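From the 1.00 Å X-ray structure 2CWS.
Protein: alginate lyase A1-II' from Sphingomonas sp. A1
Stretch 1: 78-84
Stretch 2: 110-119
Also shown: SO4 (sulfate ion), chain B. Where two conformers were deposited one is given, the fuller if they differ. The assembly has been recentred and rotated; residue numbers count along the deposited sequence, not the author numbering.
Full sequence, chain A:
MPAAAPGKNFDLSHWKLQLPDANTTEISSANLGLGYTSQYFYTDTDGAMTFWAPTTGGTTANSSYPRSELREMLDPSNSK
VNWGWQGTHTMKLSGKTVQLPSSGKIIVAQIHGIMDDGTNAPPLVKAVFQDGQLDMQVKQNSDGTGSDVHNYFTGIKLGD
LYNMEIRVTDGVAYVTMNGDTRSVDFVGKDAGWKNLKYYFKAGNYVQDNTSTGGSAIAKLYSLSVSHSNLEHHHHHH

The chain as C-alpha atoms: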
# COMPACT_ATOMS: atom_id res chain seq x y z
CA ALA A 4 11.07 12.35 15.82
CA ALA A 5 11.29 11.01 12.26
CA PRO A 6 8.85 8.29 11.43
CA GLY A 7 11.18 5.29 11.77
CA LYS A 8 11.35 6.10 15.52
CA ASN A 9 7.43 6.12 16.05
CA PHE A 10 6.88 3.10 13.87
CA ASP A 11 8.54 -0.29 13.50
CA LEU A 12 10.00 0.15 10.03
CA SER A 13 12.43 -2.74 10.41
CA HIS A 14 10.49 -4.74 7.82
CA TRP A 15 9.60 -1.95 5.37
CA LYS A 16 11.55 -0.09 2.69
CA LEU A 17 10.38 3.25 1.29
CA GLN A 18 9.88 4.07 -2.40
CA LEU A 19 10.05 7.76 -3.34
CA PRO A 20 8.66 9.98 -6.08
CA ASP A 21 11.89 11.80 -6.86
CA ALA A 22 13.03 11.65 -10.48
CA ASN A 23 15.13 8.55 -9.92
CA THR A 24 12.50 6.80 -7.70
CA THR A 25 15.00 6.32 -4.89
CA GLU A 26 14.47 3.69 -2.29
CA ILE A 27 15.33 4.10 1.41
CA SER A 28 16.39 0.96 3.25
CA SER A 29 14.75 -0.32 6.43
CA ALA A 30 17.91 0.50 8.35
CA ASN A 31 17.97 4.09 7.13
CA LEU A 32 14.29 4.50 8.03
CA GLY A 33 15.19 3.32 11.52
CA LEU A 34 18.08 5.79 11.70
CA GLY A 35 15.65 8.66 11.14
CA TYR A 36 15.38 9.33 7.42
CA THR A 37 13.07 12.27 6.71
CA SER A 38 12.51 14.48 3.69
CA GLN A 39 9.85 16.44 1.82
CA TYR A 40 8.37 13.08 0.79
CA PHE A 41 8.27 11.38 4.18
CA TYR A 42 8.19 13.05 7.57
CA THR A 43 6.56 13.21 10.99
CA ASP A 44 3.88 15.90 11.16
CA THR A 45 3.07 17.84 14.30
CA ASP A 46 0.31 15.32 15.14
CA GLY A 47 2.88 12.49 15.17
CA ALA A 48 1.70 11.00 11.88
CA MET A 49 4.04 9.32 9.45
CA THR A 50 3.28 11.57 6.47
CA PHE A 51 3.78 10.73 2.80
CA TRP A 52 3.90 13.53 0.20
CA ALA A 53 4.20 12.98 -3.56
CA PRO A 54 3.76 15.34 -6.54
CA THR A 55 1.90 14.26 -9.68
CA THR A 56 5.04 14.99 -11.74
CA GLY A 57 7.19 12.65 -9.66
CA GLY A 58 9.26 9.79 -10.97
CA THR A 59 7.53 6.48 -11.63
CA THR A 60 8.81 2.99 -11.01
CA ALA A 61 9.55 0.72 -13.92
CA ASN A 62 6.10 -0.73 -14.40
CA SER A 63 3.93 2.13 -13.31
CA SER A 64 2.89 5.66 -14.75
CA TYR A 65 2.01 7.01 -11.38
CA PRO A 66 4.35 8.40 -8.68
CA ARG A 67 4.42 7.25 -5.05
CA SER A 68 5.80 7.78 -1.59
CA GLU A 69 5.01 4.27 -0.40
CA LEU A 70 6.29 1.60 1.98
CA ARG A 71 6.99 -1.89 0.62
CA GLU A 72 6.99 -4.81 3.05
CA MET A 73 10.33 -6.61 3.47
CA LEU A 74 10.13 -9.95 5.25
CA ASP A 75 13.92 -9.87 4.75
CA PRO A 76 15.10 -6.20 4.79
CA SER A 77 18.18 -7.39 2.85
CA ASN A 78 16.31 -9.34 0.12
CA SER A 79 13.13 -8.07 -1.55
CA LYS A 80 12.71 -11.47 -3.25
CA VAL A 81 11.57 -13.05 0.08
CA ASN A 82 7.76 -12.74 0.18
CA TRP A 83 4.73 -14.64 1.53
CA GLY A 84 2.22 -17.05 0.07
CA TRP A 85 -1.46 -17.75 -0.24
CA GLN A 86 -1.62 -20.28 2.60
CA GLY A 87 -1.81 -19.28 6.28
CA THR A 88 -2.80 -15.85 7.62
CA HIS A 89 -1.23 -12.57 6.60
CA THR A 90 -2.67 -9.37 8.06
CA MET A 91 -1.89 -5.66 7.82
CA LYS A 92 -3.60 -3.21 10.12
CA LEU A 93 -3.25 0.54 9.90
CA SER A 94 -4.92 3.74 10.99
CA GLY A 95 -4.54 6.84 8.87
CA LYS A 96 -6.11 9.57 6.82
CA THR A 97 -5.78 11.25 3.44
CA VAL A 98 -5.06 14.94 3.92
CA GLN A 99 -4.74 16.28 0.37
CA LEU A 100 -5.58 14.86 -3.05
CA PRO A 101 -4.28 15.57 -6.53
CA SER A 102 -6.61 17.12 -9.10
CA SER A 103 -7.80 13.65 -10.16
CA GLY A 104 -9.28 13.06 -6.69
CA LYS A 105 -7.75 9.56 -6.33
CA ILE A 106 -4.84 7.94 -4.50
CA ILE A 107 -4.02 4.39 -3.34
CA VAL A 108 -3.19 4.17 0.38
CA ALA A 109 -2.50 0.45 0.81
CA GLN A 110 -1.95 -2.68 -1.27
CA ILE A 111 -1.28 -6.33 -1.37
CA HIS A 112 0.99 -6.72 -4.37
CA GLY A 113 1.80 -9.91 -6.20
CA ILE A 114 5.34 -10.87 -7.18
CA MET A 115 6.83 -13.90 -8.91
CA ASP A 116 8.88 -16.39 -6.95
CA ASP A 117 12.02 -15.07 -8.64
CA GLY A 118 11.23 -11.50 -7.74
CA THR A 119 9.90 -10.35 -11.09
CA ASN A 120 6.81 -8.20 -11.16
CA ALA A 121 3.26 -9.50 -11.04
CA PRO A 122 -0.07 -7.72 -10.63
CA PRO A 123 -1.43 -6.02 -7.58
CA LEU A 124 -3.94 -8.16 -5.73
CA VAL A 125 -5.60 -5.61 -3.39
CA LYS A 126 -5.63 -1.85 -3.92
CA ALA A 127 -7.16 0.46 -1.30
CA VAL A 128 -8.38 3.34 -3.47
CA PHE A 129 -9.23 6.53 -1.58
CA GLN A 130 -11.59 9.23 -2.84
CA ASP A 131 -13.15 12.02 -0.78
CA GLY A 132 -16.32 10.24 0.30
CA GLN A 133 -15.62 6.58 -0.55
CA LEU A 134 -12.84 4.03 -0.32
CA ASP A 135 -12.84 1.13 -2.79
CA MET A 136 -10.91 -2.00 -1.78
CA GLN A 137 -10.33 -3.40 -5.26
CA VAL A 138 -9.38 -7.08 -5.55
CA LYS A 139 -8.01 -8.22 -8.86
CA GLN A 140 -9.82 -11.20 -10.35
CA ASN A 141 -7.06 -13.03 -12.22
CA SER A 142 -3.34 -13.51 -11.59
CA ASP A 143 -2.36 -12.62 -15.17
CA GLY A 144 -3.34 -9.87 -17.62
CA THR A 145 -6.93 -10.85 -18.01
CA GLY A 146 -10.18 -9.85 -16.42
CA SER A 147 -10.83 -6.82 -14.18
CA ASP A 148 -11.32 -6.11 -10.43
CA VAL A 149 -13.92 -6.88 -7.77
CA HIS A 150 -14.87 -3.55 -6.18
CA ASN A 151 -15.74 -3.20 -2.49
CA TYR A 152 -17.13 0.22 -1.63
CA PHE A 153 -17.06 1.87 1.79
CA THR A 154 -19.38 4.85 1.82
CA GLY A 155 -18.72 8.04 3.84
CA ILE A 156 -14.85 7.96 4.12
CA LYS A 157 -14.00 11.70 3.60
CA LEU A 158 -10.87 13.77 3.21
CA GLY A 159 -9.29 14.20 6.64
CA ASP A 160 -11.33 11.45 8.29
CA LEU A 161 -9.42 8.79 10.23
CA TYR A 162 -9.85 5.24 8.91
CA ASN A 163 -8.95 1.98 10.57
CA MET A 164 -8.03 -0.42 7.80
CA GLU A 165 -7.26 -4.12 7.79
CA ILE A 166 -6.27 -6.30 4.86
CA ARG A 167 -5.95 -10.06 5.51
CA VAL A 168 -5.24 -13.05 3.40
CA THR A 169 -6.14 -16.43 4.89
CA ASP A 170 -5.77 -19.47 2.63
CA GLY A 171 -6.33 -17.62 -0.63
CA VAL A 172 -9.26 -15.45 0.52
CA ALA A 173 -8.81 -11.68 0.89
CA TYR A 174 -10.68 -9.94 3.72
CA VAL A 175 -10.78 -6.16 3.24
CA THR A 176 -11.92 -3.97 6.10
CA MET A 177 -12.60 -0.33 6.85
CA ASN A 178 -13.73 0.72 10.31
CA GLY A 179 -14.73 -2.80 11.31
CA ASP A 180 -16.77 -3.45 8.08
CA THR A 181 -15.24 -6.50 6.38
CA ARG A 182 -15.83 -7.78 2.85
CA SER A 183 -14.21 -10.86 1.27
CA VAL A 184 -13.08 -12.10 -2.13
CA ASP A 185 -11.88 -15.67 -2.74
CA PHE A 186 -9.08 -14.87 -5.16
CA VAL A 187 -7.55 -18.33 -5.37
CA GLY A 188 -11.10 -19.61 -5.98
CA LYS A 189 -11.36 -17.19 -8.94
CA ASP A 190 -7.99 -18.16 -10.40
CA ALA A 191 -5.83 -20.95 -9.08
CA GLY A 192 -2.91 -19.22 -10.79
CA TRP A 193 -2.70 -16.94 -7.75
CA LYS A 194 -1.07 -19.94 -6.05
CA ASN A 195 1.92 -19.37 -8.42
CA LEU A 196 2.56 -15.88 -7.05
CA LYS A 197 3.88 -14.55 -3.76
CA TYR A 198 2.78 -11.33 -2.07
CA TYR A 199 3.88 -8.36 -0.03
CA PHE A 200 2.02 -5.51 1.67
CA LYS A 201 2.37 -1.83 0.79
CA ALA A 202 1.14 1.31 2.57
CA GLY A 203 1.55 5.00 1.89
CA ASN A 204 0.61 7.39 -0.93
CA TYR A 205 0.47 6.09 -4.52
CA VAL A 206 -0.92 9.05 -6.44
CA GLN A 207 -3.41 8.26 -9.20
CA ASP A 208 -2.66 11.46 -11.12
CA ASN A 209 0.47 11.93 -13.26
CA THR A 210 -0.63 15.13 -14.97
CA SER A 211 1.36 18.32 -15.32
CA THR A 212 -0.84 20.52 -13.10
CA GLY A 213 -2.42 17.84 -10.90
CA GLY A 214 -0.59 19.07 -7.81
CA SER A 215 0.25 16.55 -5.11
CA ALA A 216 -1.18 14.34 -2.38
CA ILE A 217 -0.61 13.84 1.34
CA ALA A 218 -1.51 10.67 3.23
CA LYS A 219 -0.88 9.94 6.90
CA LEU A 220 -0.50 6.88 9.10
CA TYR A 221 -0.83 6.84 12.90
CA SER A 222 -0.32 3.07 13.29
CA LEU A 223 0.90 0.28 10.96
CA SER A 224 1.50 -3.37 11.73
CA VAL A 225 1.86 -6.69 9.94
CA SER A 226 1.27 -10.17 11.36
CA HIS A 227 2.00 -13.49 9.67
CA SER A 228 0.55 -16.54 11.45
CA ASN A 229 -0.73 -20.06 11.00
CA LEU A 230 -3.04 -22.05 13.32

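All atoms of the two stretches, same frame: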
# COMPACT_ATOMS: atom_id res chain seq x y z
N ASN A 78 16.61 -8.57 1.36
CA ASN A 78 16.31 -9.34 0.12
C ASN A 78 14.83 -9.20 -0.20
O ASN A 78 14.01 -9.95 0.35
CB ASN A 78 16.69 -10.81 0.22
CG ASN A 78 16.47 -11.59 -1.06
OD1 ASN A 78 16.71 -12.86 -1.07
ND2 ASN A 78 16.08 -10.95 -2.11
N SER A 79 14.52 -8.29 -1.13
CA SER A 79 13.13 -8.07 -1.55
C SER A 79 12.49 -9.26 -2.26
O SER A 79 11.28 -9.21 -2.48
CB SER A 79 13.06 -6.85 -2.45
OG SER A 79 13.77 -7.12 -3.63
N LYS A 80 13.26 -10.30 -2.57
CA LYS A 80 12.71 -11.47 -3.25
C LYS A 80 12.08 -12.46 -2.25
O LYS A 80 11.52 -13.48 -2.70
CB LYS A 80 13.78 -12.17 -4.07
CG LYS A 80 14.40 -11.25 -5.13
CD LYS A 80 15.43 -11.95 -5.97
CE LYS A 80 16.03 -11.01 -6.98
NZ LYS A 80 17.06 -11.68 -7.85
N VAL A 81 12.18 -12.22 -0.94
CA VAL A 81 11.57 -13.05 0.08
C VAL A 81 10.19 -12.51 0.43
O VAL A 81 10.06 -11.42 0.98
CB VAL A 81 12.44 -13.11 1.34
CG1 VAL A 81 11.79 -14.00 2.41
CG2 VAL A 81 13.86 -13.64 1.02
N ASN A 82 9.14 -13.24 0.06
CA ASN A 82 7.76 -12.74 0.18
C ASN A 82 6.88 -13.90 0.63
O ASN A 82 7.38 -15.02 0.77
CB ASN A 82 7.29 -12.14 -1.18
CG ASN A 82 8.19 -10.99 -1.56
OD1 ASN A 82 9.08 -11.15 -2.48
ND2 ASN A 82 8.12 -9.90 -0.86
N TRP A 83 5.60 -13.63 0.90
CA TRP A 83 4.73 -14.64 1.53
C TRP A 83 3.71 -15.18 0.55
O TRP A 83 3.50 -14.67 -0.55
CB TRP A 83 4.11 -14.07 2.80
CG TRP A 83 3.48 -12.72 2.71
CD1 TRP A 83 4.09 -11.51 2.99
CD2 TRP A 83 2.12 -12.40 2.33
NE1 TRP A 83 3.19 -10.47 2.85
CE2 TRP A 83 1.98 -11.00 2.43
CE3 TRP A 83 1.01 -13.19 1.94
CZ2 TRP A 83 0.78 -10.36 2.14
CZ3 TRP A 83 -0.18 -12.52 1.65
CH2 TRP A 83 -0.29 -11.13 1.75
N GLY A 84 3.08 -16.30 0.95
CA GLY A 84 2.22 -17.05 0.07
C GLY A 84 0.75 -17.06 0.45
O GLY A 84 0.33 -16.47 1.44
N GLN A 110 -1.84 -1.60 -0.27
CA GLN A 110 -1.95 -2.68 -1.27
C GLN A 110 -1.56 -4.01 -0.65
O GLN A 110 -0.80 -4.08 0.33
CB GLN A 110 -1.01 -2.48 -2.50
CG GLN A 110 -1.06 -1.09 -3.09
CD GLN A 110 -0.36 -1.06 -4.43
OE1 GLN A 110 -0.66 -1.89 -5.31
NE2 GLN A 110 0.54 -0.10 -4.60
N ILE A 111 -2.02 -5.07 -1.32
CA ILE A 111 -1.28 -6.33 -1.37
C ILE A 111 -0.82 -6.44 -2.82
O ILE A 111 -1.67 -6.42 -3.71
CB ILE A 111 -2.12 -7.57 -0.98
CG1 ILE A 111 -2.59 -7.49 0.46
CG2 ILE A 111 -1.27 -8.82 -1.23
CD1 ILE A 111 -3.49 -8.67 0.81
N HIS A 112 0.49 -6.61 -3.02
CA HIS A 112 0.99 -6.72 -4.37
C HIS A 112 1.52 -8.12 -4.63
O HIS A 112 2.22 -8.71 -3.76
CB HIS A 112 2.14 -5.69 -4.53
CG HIS A 112 2.29 -5.26 -5.94
ND1 HIS A 112 2.78 -6.06 -6.96
CD2 HIS A 112 1.98 -4.08 -6.51
CE1 HIS A 112 2.78 -5.37 -8.09
NE2 HIS A 112 2.30 -4.14 -7.86
N GLY A 113 1.18 -8.68 -5.80
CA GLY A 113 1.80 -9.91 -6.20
C GLY A 113 3.22 -9.73 -6.67
O GLY A 113 3.65 -8.65 -7.07
N ILE A 114 3.95 -10.86 -6.67
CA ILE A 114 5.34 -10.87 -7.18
C ILE A 114 5.63 -12.32 -7.56
O ILE A 114 5.10 -13.26 -6.94
CB ILE A 114 6.32 -10.34 -6.11
CG1 ILE A 114 7.76 -10.19 -6.68
CG2 ILE A 114 6.29 -11.16 -4.83
CD1 ILE A 114 8.63 -9.37 -5.73
N MET A 115 6.44 -12.50 -8.58
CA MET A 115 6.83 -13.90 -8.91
C MET A 115 7.79 -14.43 -7.88
O MET A 115 8.44 -13.69 -7.16
CB MET A 115 7.47 -13.97 -10.29
CG MET A 115 6.75 -13.30 -11.43
SD MET A 115 5.13 -14.07 -11.69
CE MET A 115 5.65 -15.65 -12.33
N ASP A 116 7.91 -15.77 -7.85
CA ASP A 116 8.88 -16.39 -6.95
C ASP A 116 10.28 -15.83 -7.14
O ASP A 116 11.02 -15.67 -6.19
CB ASP A 116 8.89 -17.88 -7.23
CG ASP A 116 9.21 -18.75 -6.04
OD1 ASP A 116 9.07 -18.30 -4.89
OD2 ASP A 116 9.56 -19.92 -6.29
N ASP A 117 10.65 -15.53 -8.37
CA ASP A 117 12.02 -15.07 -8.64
C ASP A 117 12.14 -13.57 -8.45
O ASP A 117 13.19 -13.01 -8.75
CB ASP A 117 12.45 -15.45 -10.06
CG ASP A 117 11.73 -14.76 -11.18
OD1 ASP A 117 10.85 -13.92 -10.91
OD2 ASP A 117 12.08 -15.07 -12.38
N GLY A 118 11.09 -12.92 -7.98
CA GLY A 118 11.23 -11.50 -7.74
C GLY A 118 10.70 -10.60 -8.82
O GLY A 118 10.56 -9.40 -8.61
N THR A 119 10.37 -11.20 -9.96
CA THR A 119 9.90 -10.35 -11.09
C THR A 119 8.49 -9.92 -10.83
O THR A 119 7.68 -10.46 -10.06
CB THR A 119 10.10 -11.03 -12.45
OG1 THR A 119 9.37 -12.25 -12.47
CG2 THR A 119 11.58 -11.35 -12.68
S SO4 B . 1.97 -0.84 -9.10
O1 SO4 B . 2.12 -0.71 -7.53
O2 SO4 B . 2.08 -2.21 -9.55
O3 SO4 B . 0.71 -0.36 -9.51
O4 SO4 B . 3.04 -0.07 -9.74
O HOH W 1 15.76 -14.20 -8.77
O HOH W 2 12.68 -16.08 -3.75

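Two segments can pack together without a single direct hydrogen bond between them, provided that side-chain conformation puts carbon where carbon is needed and water fills the polar gaps. Residues 78-84 and 110-119 of alginate lyase A1-II' illustrate the principle: they bury only 275 Å² between them, and several of the contacts can be read from side-chain conformation.

At the exposed end, two type I turns meet, Asn 78 to Val 81 and Met 115 to Gly 118. Each is closed by a backbone hydrogen bond, Val 81 N to Asn 78 O at 3.2 Å and Gly 118 N to Met 115 O at 2.9 Å. Lys 80 lies across the second turn. Its CA-to-CB bond points sideways, but chi1 in the m well followed by three trans torsions extends the chain along its neighbour, so that CG comes 4.1 Å from Gly 118 CA and CD 3.7 Å from Asp 117 O. At the end of the extended chain, water 1 accepts from Lys 80 NZ (3.0 Å) and donates to Asp 117 O (2.8 Å). The absence of a side chain at Gly 118 is integral to this fit: an ideal CB would lie 2.9 Å from Lys 80 CG, and the positive phi of 98° would also jam it against the preceding carbonyl oxygen.

The second turn and the residue after it are held from within. Asp 117, with chi1 in the p well, points its CA-to-CB bond away from the first stretch, and its OD1 accepts from both Thr 119 N (2.9 Å) and Thr 119 OG1 (2.7 Å). Met 115 N adds a backbone bond to Thr 119 O at 2.8 Å.

Deeper in, the contact becomes largely apolar on the strand side. Ile 114 points toward the first stretch with both chi angles trans; its CD1 reaches to 4.2 Å from Ser 79 O, while Ile 114 CG2 lies 3.9 Å from Asn 82 CB. Trp 83 shows how a side chain that sets out away from a partner can still reach it with its end. Its CA-to-CB bond points away, yet chi1 of 48° and chi2 of -93° bring the end of the indole back, placing CH2 3.9 Å from Ile 111 CG2 in an oblique approach.

His 112 leads away from this contact. Its ring is fixed at both nitrogens: ND1 donates to Gly 113 O (2.7 Å), and NE2 donates to sulfate O2 at 2.6 Å, nearly linearly and close to the ring plane.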